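Local coordinates for protein FdhC (Acinetobacter nosocomialis, PDB 5KTC) that transfers an acyl group, probably 3-hydroxybutanoyl, from its coenzyme A thioester to the amino group of a dTDP-linked amino sugar, as a sugar N-acyltransferase of the GNAT superfamily, at residues K39-D43 against I44-A48; E49-R52 against N53-R57; D84-N88 against P89-C93. All coordinates share one frame; numbering follows the deposited sequence.

Interaction 1: K39-D43 against I44-A48; sequences KSTGD and IKSQA. With FUH ([[(2~{R},3~{S},5~{R})-5-[5-methyl-2,4-bis(oxidanylidene)pyrimidin-1-yl]-3-oxidanyl-oxolan-2-yl]methoxy-oxidanyl-phosphoryl] [(2~{R},3~{R},4~{S},5~{R},6~{R})-6-methyl-3,5-bis(oxidanyl)-4-[[(3~{R})-3-oxidanylbutanoyl]amino]oxan-2-yl] hydrogen phosphate), chain C.
Asp-43 and Ser-46 meet where the loop 39-43 runs into the helix that begins at Ile-44. A single carboxylate oxygen, Asp-43 OD2, accepts twice from the same serine: Ser-46 OG donates to the anti lone pair of Asp-43 OD2 over 2.6 Å, whereas the backbone Ser-46 N, at 2.9 Å from Asp-43 OD2, approaches from above the carboxylate plane. The aspartate reaches this position with CG anti to its own backbone N (chi1 172°), which carries the carboxylate over the first turn. Its other oxygen, OD1, accepts a hydrogen bond from a water that in turn accepts from Lys-45 N, and together these bonds serve two amide hydrogens of the first turn and limit the rotation of the carboxylate. Behind it, Gln-47 N donates to Asp-43 O over 2.9 Å, starting the regular helical bonding.

On the loop side, Thr-41 OG1 accepts from Asp-43 N (2.8 Å from N to Thr-41 OG1), closing an ST turn, while the methyl CG2 lies 3.6 Å from Gln-47 N and also packs on Ser-46 CB. A second water joins Thr-41 OG1 to Ser-46 OG.

The side chain of Gln-47, bent at chi2 (64°), turns its amide to the bound product. The thymine N3 of FUH donates to Gln-47 OE1 at 2.9 Å, nearly straight, and Gln-47 NE2 donates to O15 of the same base. A water connects OE1 to Ser-40 OG and Thr-41 O; Arg-28 also bonds Ser-40 OG. The arrangement is a helix N-cap preceded by an ST turn, set at the thymine end of the nucleotide-sugar pocket.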
loop_
_atom_site.group_PDB
_atom_site.type_symbol
_atom_site.label_atom_id
_atom_site.label_comp_id
_atom_site.label_asym_id
_atom_site.label_seq_id
_atom_site.Cartn_x
_atom_site.Cartn_y
_atom_site.Cartn_z
ATOM N N LYS A 39 12.307 -2.799 -12.029
ATOM C CA LYS A 39 13.312 -3.868 -11.853
ATOM C C LYS A 39 14.057 -3.691 -10.567
ATOM O O LYS A 39 14.436 -2.594 -10.204
ATOM C CB LYS A 39 14.419 -3.782 -12.922
ATOM C CG LYS A 39 13.956 -3.922 -14.315
ATOM C CD LYS A 39 15.152 -3.879 -15.262
ATOM C CE LYS A 39 14.648 -4.294 -16.630
ATOM N NZ LYS A 39 15.732 -4.552 -17.595
ATOM N N SER A 40 14.335 -4.780 -9.898
ATOM C CA SER A 40 15.185 -4.729 -8.725
ATOM C C SER A 40 15.963 -6.011 -8.533
ATOM O O SER A 40 15.599 -7.056 -9.084
ATOM C CB SER A 40 14.319 -4.470 -7.466
ATOM O OG SER A 40 13.431 -5.561 -7.207
ATOM N N THR A 41 16.993 -5.917 -7.687
ATOM C CA THR A 41 17.889 -7.017 -7.448
ATOM C C THR A 41 17.183 -8.312 -7.048
ATOM O O THR A 41 16.182 -8.291 -6.287
ATOM C CB THR A 41 18.944 -6.654 -6.386
ATOM O OG1 THR A 41 19.900 -7.721 -6.337
ATOM C CG2 THR A 41 18.343 -6.492 -4.951
ATOM N N GLY A 42 17.693 -9.429 -7.582
ATOM C CA GLY A 42 17.380 -10.766 -7.120
ATOM C C GLY A 42 18.429 -11.255 -6.111
ATOM O O GLY A 42 18.388 -12.415 -5.693
ATOM N N ASP A 43 19.369 -10.395 -5.710
ATOM C CA ASP A 43 20.392 -10.791 -4.778
ATOM C C ASP A 43 19.952 -10.411 -3.346
ATOM O O ASP A 43 19.803 -9.229 -3.002
ATOM C CB ASP A 43 21.736 -10.152 -5.137
ATOM C CG ASP A 43 22.768 -10.383 -4.082
ATOM O OD1 ASP A 43 23.065 -11.540 -3.785
ATOM O OD2 ASP A 43 23.237 -9.407 -3.493
ATOM N N ILE A 44 19.799 -11.420 -2.512
ATOM C CA ILE A 44 19.291 -11.203 -1.113
ATOM C C ILE A 44 20.086 -10.202 -0.380
ATOM O O ILE A 44 19.517 -9.303 0.205
ATOM C CB ILE A 44 19.213 -12.516 -0.325
ATOM C CG1 ILE A 44 18.176 -13.424 -1.006
ATOM C CG2 ILE A 44 18.868 -12.262 1.146
ATOM C CD1 ILE A 44 18.092 -14.826 -0.432
ATOM N N LYS A 45 21.414 -10.292 -0.426
ATOM C CA LYS A 45 22.247 -9.291 0.300
ATOM C C LYS A 45 22.091 -7.868 -0.201
ATOM O O LYS A 45 22.143 -6.894 0.576
ATOM C CB LYS A 45 23.748 -9.706 0.303
ATOM C CG LYS A 45 24.035 -10.751 1.352
ATOM C CD LYS A 45 25.395 -11.436 1.221
ATOM C CE LYS A 45 25.628 -12.334 2.441
ATOM N NZ LYS A 45 26.582 -13.459 2.205
ATOM N N SER A 46 21.946 -7.730 -1.507
ATOM C CA SER A 46 21.677 -6.419 -2.078
ATOM C C SER A 46 20.349 -5.888 -1.595
ATOM O O SER A 46 20.248 -4.734 -1.261
ATOM C CB SER A 46 21.690 -6.418 -3.609
ATOM O OG SER A 46 22.979 -6.851 -4.031
ATOM N N GLN A 47 19.344 -6.750 -1.546
ATOM C CA GLN A 47 18.043 -6.296 -1.043
ATOM C C GLN A 47 18.121 -5.943 0.469
ATOM O O GLN A 47 17.530 -4.966 0.885
ATOM C CB GLN A 47 16.978 -7.316 -1.348
ATOM C CG GLN A 47 15.579 -6.998 -0.838
ATOM C CD GLN A 47 14.961 -5.782 -1.431
ATOM O OE1 GLN A 47 15.020 -5.567 -2.618
ATOM N NE2 GLN A 47 14.286 -4.990 -0.600
ATOM N N ALA A 48 18.862 -6.730 1.250
ATOM C CA ALA A 48 19.089 -6.426 2.657
ATOM C C ALA A 48 19.710 -5.055 2.751
ATOM O O ALA A 48 19.292 -4.230 3.611
ATOM C CB ALA A 48 20.006 -7.440 3.325
HETATM O O1 FUH C . 2.621 0.797 -6.696
HETATM C C1 FUH C . 2.392 1.859 -7.265
HETATM C C2 FUH C . 1.185 2.690 -6.980
HETATM C C3 FUH C . 0.050 1.881 -6.410
HETATM O O2 FUH C . -0.814 1.369 -7.457
HETATM C C4 FUH C . -0.826 2.736 -5.529
HETATM N N1 FUH C . 3.269 2.399 -8.202
HETATM C C5 FUH C . 4.631 1.869 -8.326
HETATM C C6 FUH C . 5.021 1.664 -9.802
HETATM O O3 FUH C . 4.864 2.863 -10.432
HETATM C C7 FUH C . 6.477 1.309 -10.003
HETATM C C8 FUH C . 6.960 1.384 -11.471
HETATM O O4 FUH C . 7.320 2.201 -9.253
HETATM C C9 FUH C . 5.607 2.830 -7.671
HETATM O O5 FUH C . 5.421 2.900 -6.250
HETATM C C10 FUH C . 6.989 2.349 -7.861
HETATM O O6 FUH C . 7.093 1.096 -7.202
HETATM P P1 FUH C . 8.478 0.410 -6.929
HETATM O O7 FUH C . 8.991 -0.328 -8.109
HETATM O O8 FUH C . 8.184 -0.539 -5.767
HETATM O O9 FUH C . 9.501 1.424 -6.254
HETATM P P2 FUH C . 10.488 2.520 -6.876
HETATM O O10 FUH C . 10.236 3.793 -6.143
HETATM O O11 FUH C . 10.188 2.586 -8.367
HETATM O O12 FUH C . 11.858 1.854 -6.499
HETATM C C11 FUH C . 13.035 2.661 -6.381
HETATM C C12 FUH C . 14.227 1.798 -6.708
HETATM C C13 FUH C . 14.048 0.943 -7.980
HETATM O O13 FUH C . 15.284 0.780 -8.697
HETATM C C14 FUH C . 13.679 -0.443 -7.470
HETATM C C15 FUH C . 14.418 -0.477 -6.155
HETATM O O14 FUH C . 14.468 0.878 -5.639
HETATM N N2 FUH C . 13.776 -1.224 -5.052
HETATM C C16 FUH C . 12.593 -0.811 -4.518
HETATM C C17 FUH C . 12.038 -1.493 -3.434
HETATM C C18 FUH C . 10.735 -1.062 -2.795
HETATM C C19 FUH C . 12.743 -2.640 -2.954
HETATM O O15 FUH C . 12.288 -3.273 -1.915
HETATM N N3 FUH C . 13.905 -3.025 -3.499
HETATM C C20 FUH C . 14.419 -2.297 -4.497
HETATM O O16 FUH C . 15.552 -2.697 -5.047
HETATM O O HOH W 1 14.360 -6.757 -4.983
HETATM O O HOH W 2 22.249 -7.002 -7.144
HETATM O O HOH W 3 20.410 -13.916 -3.387
HETATM O O HOH W 4 22.796 -12.539 -1.331
#

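Interaction 2: E49-R52 against N53-R57; sequences EWIR and NYKNR. With FUH ([[(2~{R},3~{S},5~{R})-5-[5-methyl-2,4-bis(oxidanylidene)pyrimidin-1-yl]-3-oxidanyl-oxolan-2-yl]methoxy-oxidanyl-phosphoryl] [(2~{R},3~{R},4~{S},5~{R},6~{R})-6-methyl-3,5-bis(oxidanyl)-4-[[(3~{R})-3-oxidanylbutanoyl]amino]oxan-2-yl] hydrogen phosphate), chain C.
Glu-49, Trp-50 and Ile-51 offer their carbonyl oxygens to Asn-53 N, Tyr-54 N and Lys-55 N in regular i to i+4 helical bonds, and a weak fourth bond runs from Asn-56 N to Arg-52 O. On this framework the indole of Trp-50 dominates the side-chain contacts. With its CG anti to the backbone N (chi1 -163°), it swings out to lie flat against the bound product: the thymine of FUH covers one face, with FUH C17 3.5 Å from Trp-50 CZ2. At the rim, Trp-50 NE1 makes a weak, bent hydrogen bond of 3.0 Å to the deoxyribose oxygen FUH O14.

The opposite face meets Arg-57, about two turns further along. Its guanidinium stands nearly upright on the indole, the two planes 82° apart, and presents an edge through NH2, which is 3.7 Å from Trp-50 CH2. A water sits over the centre of that same face; it donates to Trp-50 O at 2.8 Å and accepts from Arg-57 NH2 at 3.0 Å. Arg-57 CZ is 5.3 Å from the centroid of the six-membered ring, so any cation-pi attraction is weak at most, and a salt bridge from Arg-57 NE to Glu-63 is the stronger hold on the charge.

Tyr-54 touches the indole through its CB, 3.6 Å from Trp-50 CZ3. Its hydroxyl bonds to Tyr-65 N on strand 63-70, tying the helix to the sheet.

The indole thus probably holds the base mainly by van der Waals contact between two flat, nearly parallel rings, the weak NE1 bond adding little directionality; behind it, the water links Arg-57 NH2 to Trp-50 O, and Glu-63 pairs with Arg-57 NE.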
loop_
_atom_site.group_PDB
_atom_site.type_symbol
_atom_site.label_atom_id
_atom_site.label_comp_id
_atom_site.label_asym_id
_atom_site.label_seq_id
_atom_site.Cartn_x
_atom_site.Cartn_y
_atom_site.Cartn_z
ATOM N N GLU A 49 20.690 -4.772 1.868
ATOM C CA GLU A 49 21.294 -3.443 1.892
ATOM C C GLU A 49 20.280 -2.310 1.589
ATOM O O GLU A 49 20.298 -1.280 2.224
ATOM C CB GLU A 49 22.536 -3.299 0.967
ATOM C CG GLU A 49 23.214 -1.924 1.210
ATOM C CD GLU A 49 24.320 -1.546 0.234
ATOM O OE1 GLU A 49 24.574 -0.296 0.117
ATOM O OE2 GLU A 49 24.917 -2.476 -0.388
ATOM N N TRP A 50 19.460 -2.494 0.564
ATOM C CA TRP A 50 18.365 -1.564 0.233
ATOM C C TRP A 50 17.510 -1.305 1.482
ATOM O O TRP A 50 17.134 -0.162 1.766
ATOM C CB TRP A 50 17.483 -2.116 -0.921
ATOM C CG TRP A 50 16.603 -1.063 -1.580
ATOM C CD1 TRP A 50 16.847 -0.358 -2.767
ATOM C CD2 TRP A 50 15.367 -0.563 -1.093
ATOM N NE1 TRP A 50 15.822 0.537 -3.015
ATOM C CE2 TRP A 50 14.918 0.448 -1.997
ATOM C CE3 TRP A 50 14.579 -0.846 0.039
ATOM C CZ2 TRP A 50 13.730 1.159 -1.796
ATOM C CZ3 TRP A 50 13.384 -0.108 0.224
ATOM C CH2 TRP A 50 12.980 0.862 -0.687
ATOM N N ILE A 51 17.210 -2.364 2.206
ATOM C CA ILE A 51 16.355 -2.225 3.420
ATOM C C ILE A 51 17.083 -1.445 4.542
ATOM O O ILE A 51 16.494 -0.618 5.255
ATOM C CB ILE A 51 15.910 -3.595 3.897
ATOM C CG1 ILE A 51 15.022 -4.277 2.856
ATOM C CG2 ILE A 51 15.192 -3.493 5.254
ATOM C CD1 ILE A 51 14.734 -5.731 3.211
ATOM N N ARG A 52 18.390 -1.658 4.663
ATOM C CA ARG A 52 19.184 -0.957 5.688
ATOM C C ARG A 52 19.147 0.559 5.493
ATOM O O ARG A 52 18.932 1.280 6.431
ATOM C CB ARG A 52 20.614 -1.545 5.723
ATOM C CG ARG A 52 21.565 -1.135 6.862
ATOM C CD ARG A 52 22.965 -1.796 6.655
ATOM N NE ARG A 52 22.849 -3.243 6.334
ATOM C CZ ARG A 52 23.288 -3.880 5.223
ATOM N NH1 ARG A 52 23.977 -3.271 4.252
ATOM N NH2 ARG A 52 23.029 -5.173 5.078
ATOM N N ASN A 53 19.343 1.016 4.251
ATOM C CA ASN A 53 19.188 2.409 3.848
ATOM C C ASN A 53 17.774 2.910 4.060
ATOM O O ASN A 53 17.531 4.023 4.596
ATOM C CB ASN A 53 19.584 2.571 2.360
ATOM C CG ASN A 53 21.082 2.460 2.181
ATOM O OD1 ASN A 53 21.600 1.631 1.415
ATOM N ND2 ASN A 53 21.786 3.235 2.999
ATOM N N TYR A 54 16.849 2.051 3.693
ATOM C CA TYR A 54 15.428 2.328 3.923
ATOM C C TYR A 54 15.192 2.588 5.439
ATOM O O TYR A 54 14.509 3.517 5.781
ATOM C CB TYR A 54 14.515 1.202 3.392
ATOM C CG TYR A 54 13.222 1.225 4.231
ATOM C CD1 TYR A 54 12.301 2.263 4.112
ATOM C CD2 TYR A 54 13.035 0.301 5.228
ATOM C CE1 TYR A 54 11.199 2.346 4.975
ATOM C CE2 TYR A 54 11.954 0.374 6.089
ATOM C CZ TYR A 54 11.026 1.372 5.937
ATOM O OH TYR A 54 9.933 1.398 6.822
ATOM N N LYS A 55 15.813 1.781 6.298
ATOM C CA LYS A 55 15.636 1.916 7.740
ATOM C C LYS A 55 16.096 3.253 8.325
ATOM O O LYS A 55 15.501 3.741 9.301
ATOM C CB LYS A 55 16.247 0.751 8.511
ATOM C CG LYS A 55 15.349 -0.490 8.598
ATOM C CD LYS A 55 14.042 -0.239 9.358
ATOM C CE LYS A 55 13.410 -1.507 9.837
ATOM N NZ LYS A 55 11.961 -1.355 10.066
ATOM N N ASN A 56 17.129 3.836 7.713
ATOM C CA ASN A 56 17.565 5.184 8.070
ATOM C C ASN A 56 16.522 6.197 7.734
ATOM O O ASN A 56 16.259 7.101 8.530
ATOM C CB ASN A 56 18.836 5.597 7.344
ATOM C CG ASN A 56 20.029 4.733 7.684
ATOM O OD1 ASN A 56 20.138 4.142 8.776
ATOM N ND2 ASN A 56 20.947 4.636 6.716
ATOM N N ARG A 57 15.924 6.058 6.550
ATOM C CA ARG A 57 14.834 6.933 6.125
ATOM C C ARG A 57 13.635 6.788 7.068
ATOM O O ARG A 57 13.037 7.785 7.475
ATOM C CB ARG A 57 14.476 6.664 4.665
ATOM C CG ARG A 57 15.583 6.960 3.703
ATOM C CD ARG A 57 15.158 7.185 2.257
ATOM N NE ARG A 57 14.581 5.985 1.634
ATOM C CZ ARG A 57 15.235 4.873 1.320
ATOM N NH1 ARG A 57 16.545 4.727 1.565
ATOM N NH2 ARG A 57 14.560 3.844 0.801
HETATM O O1 FUH C . 2.621 0.797 -6.696
HETATM C C1 FUH C . 2.392 1.859 -7.265
HETATM C C2 FUH C . 1.185 2.690 -6.980
HETATM C C3 FUH C . 0.050 1.881 -6.410
HETATM O O2 FUH C . -0.814 1.369 -7.457
HETATM C C4 FUH C . -0.826 2.736 -5.529
HETATM N N1 FUH C . 3.269 2.399 -8.202
HETATM C C5 FUH C . 4.631 1.869 -8.326
HETATM C C6 FUH C . 5.021 1.664 -9.802
HETATM O O3 FUH C . 4.864 2.863 -10.432
HETATM C C7 FUH C . 6.477 1.309 -10.003
HETATM C C8 FUH C . 6.960 1.384 -11.471
HETATM O O4 FUH C . 7.320 2.201 -9.253
HETATM C C9 FUH C . 5.607 2.830 -7.671
HETATM O O5 FUH C . 5.421 2.900 -6.250
HETATM C C10 FUH C . 6.989 2.349 -7.861
HETATM O O6 FUH C . 7.093 1.096 -7.202
HETATM P P1 FUH C . 8.478 0.410 -6.929
HETATM O O7 FUH C . 8.991 -0.328 -8.109
HETATM O O8 FUH C . 8.184 -0.539 -5.767
HETATM O O9 FUH C . 9.501 1.424 -6.254
HETATM P P2 FUH C . 10.488 2.520 -6.876
HETATM O O10 FUH C . 10.236 3.793 -6.143
HETATM O O11 FUH C . 10.188 2.586 -8.367
HETATM O O12 FUH C . 11.858 1.854 -6.499
HETATM C C11 FUH C . 13.035 2.661 -6.381
HETATM C C12 FUH C . 14.227 1.798 -6.708
HETATM C C13 FUH C . 14.048 0.943 -7.980
HETATM O O13 FUH C . 15.284 0.780 -8.697
HETATM C C14 FUH C . 13.679 -0.443 -7.470
HETATM C C15 FUH C . 14.418 -0.477 -6.155
HETATM O O14 FUH C . 14.468 0.878 -5.639
HETATM N N2 FUH C . 13.776 -1.224 -5.052
HETATM C C16 FUH C . 12.593 -0.811 -4.518
HETATM C C17 FUH C . 12.038 -1.493 -3.434
HETATM C C18 FUH C . 10.735 -1.062 -2.795
HETATM C C19 FUH C . 12.743 -2.640 -2.954
HETATM O O15 FUH C . 12.288 -3.273 -1.915
HETATM N N3 FUH C . 13.905 -3.025 -3.499
HETATM C C20 FUH C . 14.419 -2.297 -4.497
HETATM O O16 FUH C . 15.552 -2.697 -5.047
HETATM O O HOH W 5 16.750 2.000 0.067
#

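Interaction 3: D84-N88 against P89-C93; sequences DFHEN and PKSFC
His-86 and Ser-91 form an antiparallel, hydrogen-bonded pair at the end of a hairpin: His-86 N donates to Ser-91 O and Ser-91 N to His-86 O, each over 2.9 Å. On the face that carries Phe-85 and Phe-92 the packing is close. Phe-85 lays its CD1 3.7 Å from Phe-92 CB, the two side chains crossing at a slant, and Phe-85 CA adds a CA-H...O contact to Ser-91 O. The phenyl group of Phe-92 then leads on to Phe-120, which it meets edge-to-face, and both Phe-85 and Phe-92 touch the ring of Phe-125.

The other side of the hairpin is polar. Here His-86 CB sits 3.6 Å from Ser-91 OG, and the imidazole is turned so that NE2 donates to Asp-84 OD1 at 2.7 Å; the carboxylate lies in line with the ring plane but receives the bond from above its own plane. A water joins Asp-84 O to Ser-91 OG, and Cys-93 SG rests 3.8 Å from Asp-84 OD2.

Toward the turn the contact becomes looser and more exposed. Asn-88 takes up a left-handed backbone conformation (phi 56°), followed by a cis peptide to Pro-89; both lie within the reversal of the chain. Glu-87 OE2 and Lys-90 NZ remain 5.7 Å apart, and Lys-90 has a cation-pi contact with Phe-125.

This is a beta hairpin with a four-residue connection, linking strands 75-86 and 91-99 of the central GNAT sheet; the second of them also runs parallel to strand 127-133 and farther on contributes Trp-97 and Leu-99 to coenzyme A binding.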
loop_
_atom_site.group_PDB
_atom_site.type_symbol
_atom_site.label_atom_id
_atom_site.label_comp_id
_atom_site.label_asym_id
_atom_site.label_seq_id
_atom_site.Cartn_x
_atom_site.Cartn_y
_atom_site.Cartn_z
ATOM N N ASP A 84 8.296 9.590 -0.118
ATOM C CA ASP A 84 8.402 10.820 -0.880
ATOM C C ASP A 84 7.403 11.865 -0.424
ATOM O O ASP A 84 6.440 12.190 -1.133
ATOM C CB ASP A 84 8.228 10.513 -2.373
ATOM C CG ASP A 84 8.644 11.676 -3.294
ATOM O OD1 ASP A 84 9.302 12.620 -2.810
ATOM O OD2 ASP A 84 8.348 11.566 -4.513
ATOM N N PHE A 85 7.631 12.316 0.806
ATOM C CA PHE A 85 6.758 13.234 1.538
ATOM C C PHE A 85 7.035 14.710 1.210
ATOM O O PHE A 85 8.192 15.098 1.161
ATOM C CB PHE A 85 7.009 13.027 3.028
ATOM C CG PHE A 85 6.743 11.598 3.535
ATOM C CD1 PHE A 85 6.025 10.672 2.805
ATOM C CD2 PHE A 85 7.179 11.235 4.761
ATOM C CE1 PHE A 85 5.758 9.397 3.318
ATOM C CE2 PHE A 85 6.935 9.977 5.304
ATOM C CZ PHE A 85 6.237 9.042 4.567
ATOM N N HIS A 86 6.005 15.518 1.022
ATOM C CA HIS A 86 6.138 16.962 0.688
ATOM C C HIS A 86 5.115 17.843 1.445
ATOM O O HIS A 86 4.311 17.301 2.220
ATOM C CB HIS A 86 6.018 17.177 -0.835
ATOM C CG HIS A 86 7.143 16.571 -1.586
ATOM N ND1 HIS A 86 8.255 17.286 -1.949
ATOM C CD2 HIS A 86 7.385 15.292 -1.952
ATOM C CE1 HIS A 86 9.110 16.489 -2.573
ATOM N NE2 HIS A 86 8.614 15.270 -2.563
ATOM N N GLU A 87 5.132 19.181 1.201
ATOM C CA GLU A 87 4.311 20.172 1.950
ATOM C C GLU A 87 3.489 21.175 1.115
ATOM O O GLU A 87 3.677 21.342 -0.120
ATOM C CB GLU A 87 5.213 20.952 2.875
ATOM C CG GLU A 87 6.285 20.100 3.525
ATOM C CD GLU A 87 6.446 20.403 4.976
ATOM O OE1 GLU A 87 7.391 21.145 5.324
ATOM O OE2 GLU A 87 5.606 19.900 5.764
ATOM N N ASN A 88 2.517 21.798 1.781
ATOM C CA ASN A 88 1.704 22.835 1.146
ATOM C C ASN A 88 0.968 22.409 -0.167
ATOM O O ASN A 88 1.161 23.046 -1.194
ATOM C CB ASN A 88 2.593 24.056 0.882
ATOM C CG ASN A 88 3.253 24.535 2.135
ATOM O OD1 ASN A 88 2.639 25.230 2.927
ATOM N ND2 ASN A 88 4.469 24.081 2.375
ATOM N N PRO A 89 0.111 21.386 -0.154
ATOM C CA PRO A 89 -0.353 20.716 1.063
ATOM C C PRO A 89 0.566 19.506 1.475
ATOM O O PRO A 89 1.501 19.115 0.766
ATOM C CB PRO A 89 -1.787 20.309 0.689
ATOM C CG PRO A 89 -1.763 20.126 -0.835
ATOM C CD PRO A 89 -0.562 20.864 -1.369
ATOM N N LYS A 90 0.310 18.971 2.658
ATOM C CA LYS A 90 1.139 17.929 3.174
ATOM C C LYS A 90 0.796 16.648 2.357
ATOM O O LYS A 90 -0.357 16.235 2.347
ATOM C CB LYS A 90 0.859 17.780 4.646
ATOM C CG LYS A 90 2.044 17.257 5.412
ATOM C CD LYS A 90 1.887 17.623 6.885
ATOM C CE LYS A 90 2.898 16.885 7.720
ATOM N NZ LYS A 90 2.680 15.407 7.658
ATOM N N SER A 91 1.763 16.095 1.629
ATOM C CA SER A 91 1.468 14.984 0.706
ATOM C C SER A 91 2.396 13.816 0.884
ATOM O O SER A 91 3.597 13.972 1.265
ATOM C CB SER A 91 1.452 15.451 -0.752
ATOM O OG SER A 91 2.752 15.762 -1.150
ATOM N N PHE A 92 1.857 12.609 0.685
ATOM C CA PHE A 92 2.695 11.412 0.682
ATOM C C PHE A 92 2.436 10.664 -0.601
ATOM O O PHE A 92 1.372 10.751 -1.117
ATOM C CB PHE A 92 2.461 10.481 1.904
ATOM C CG PHE A 92 1.135 9.776 1.915
ATOM C CD1 PHE A 92 -0.023 10.412 2.365
ATOM C CD2 PHE A 92 1.031 8.458 1.500
ATOM C CE1 PHE A 92 -1.246 9.763 2.366
ATOM C CE2 PHE A 92 -0.202 7.818 1.502
ATOM C CZ PHE A 92 -1.329 8.460 1.963
ATOM N N CYS A 93 3.453 9.983 -1.113
ATOM C CA CYS A 93 3.258 8.989 -2.163
ATOM C C CYS A 93 3.066 7.571 -1.561
ATOM O O CYS A 93 3.559 7.267 -0.470
ATOM C CB CYS A 93 4.444 8.957 -3.140
ATOM S SG CYS A 93 4.712 10.596 -3.947
HETATM O O HOH W 6 4.138 13.816 -2.079
#

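How the interactions relate
The three contacts follow one another along the chain, all within the GNAT domain. Interactions 1 and 2 share helix 44-59, with centres about 12 Å apart: 39-48 holds the loop leading in and the first turn of the helix, and 49-57 its next turns. Both touch FUH, so one helix supplies hydrogen bonds to the edge of the thymine and a ring over its face. Interaction 3 belongs to the central sheet instead, at the hairpin of strands 75-86 and 91-99; its centre is about 28 Å from that of interaction 1 and 21 Å from that of interaction 2. It does not itself reach FUH, but Tyr-83 and Ser-96 of the same strands bond it, so helix and sheet both contribute to the pocket.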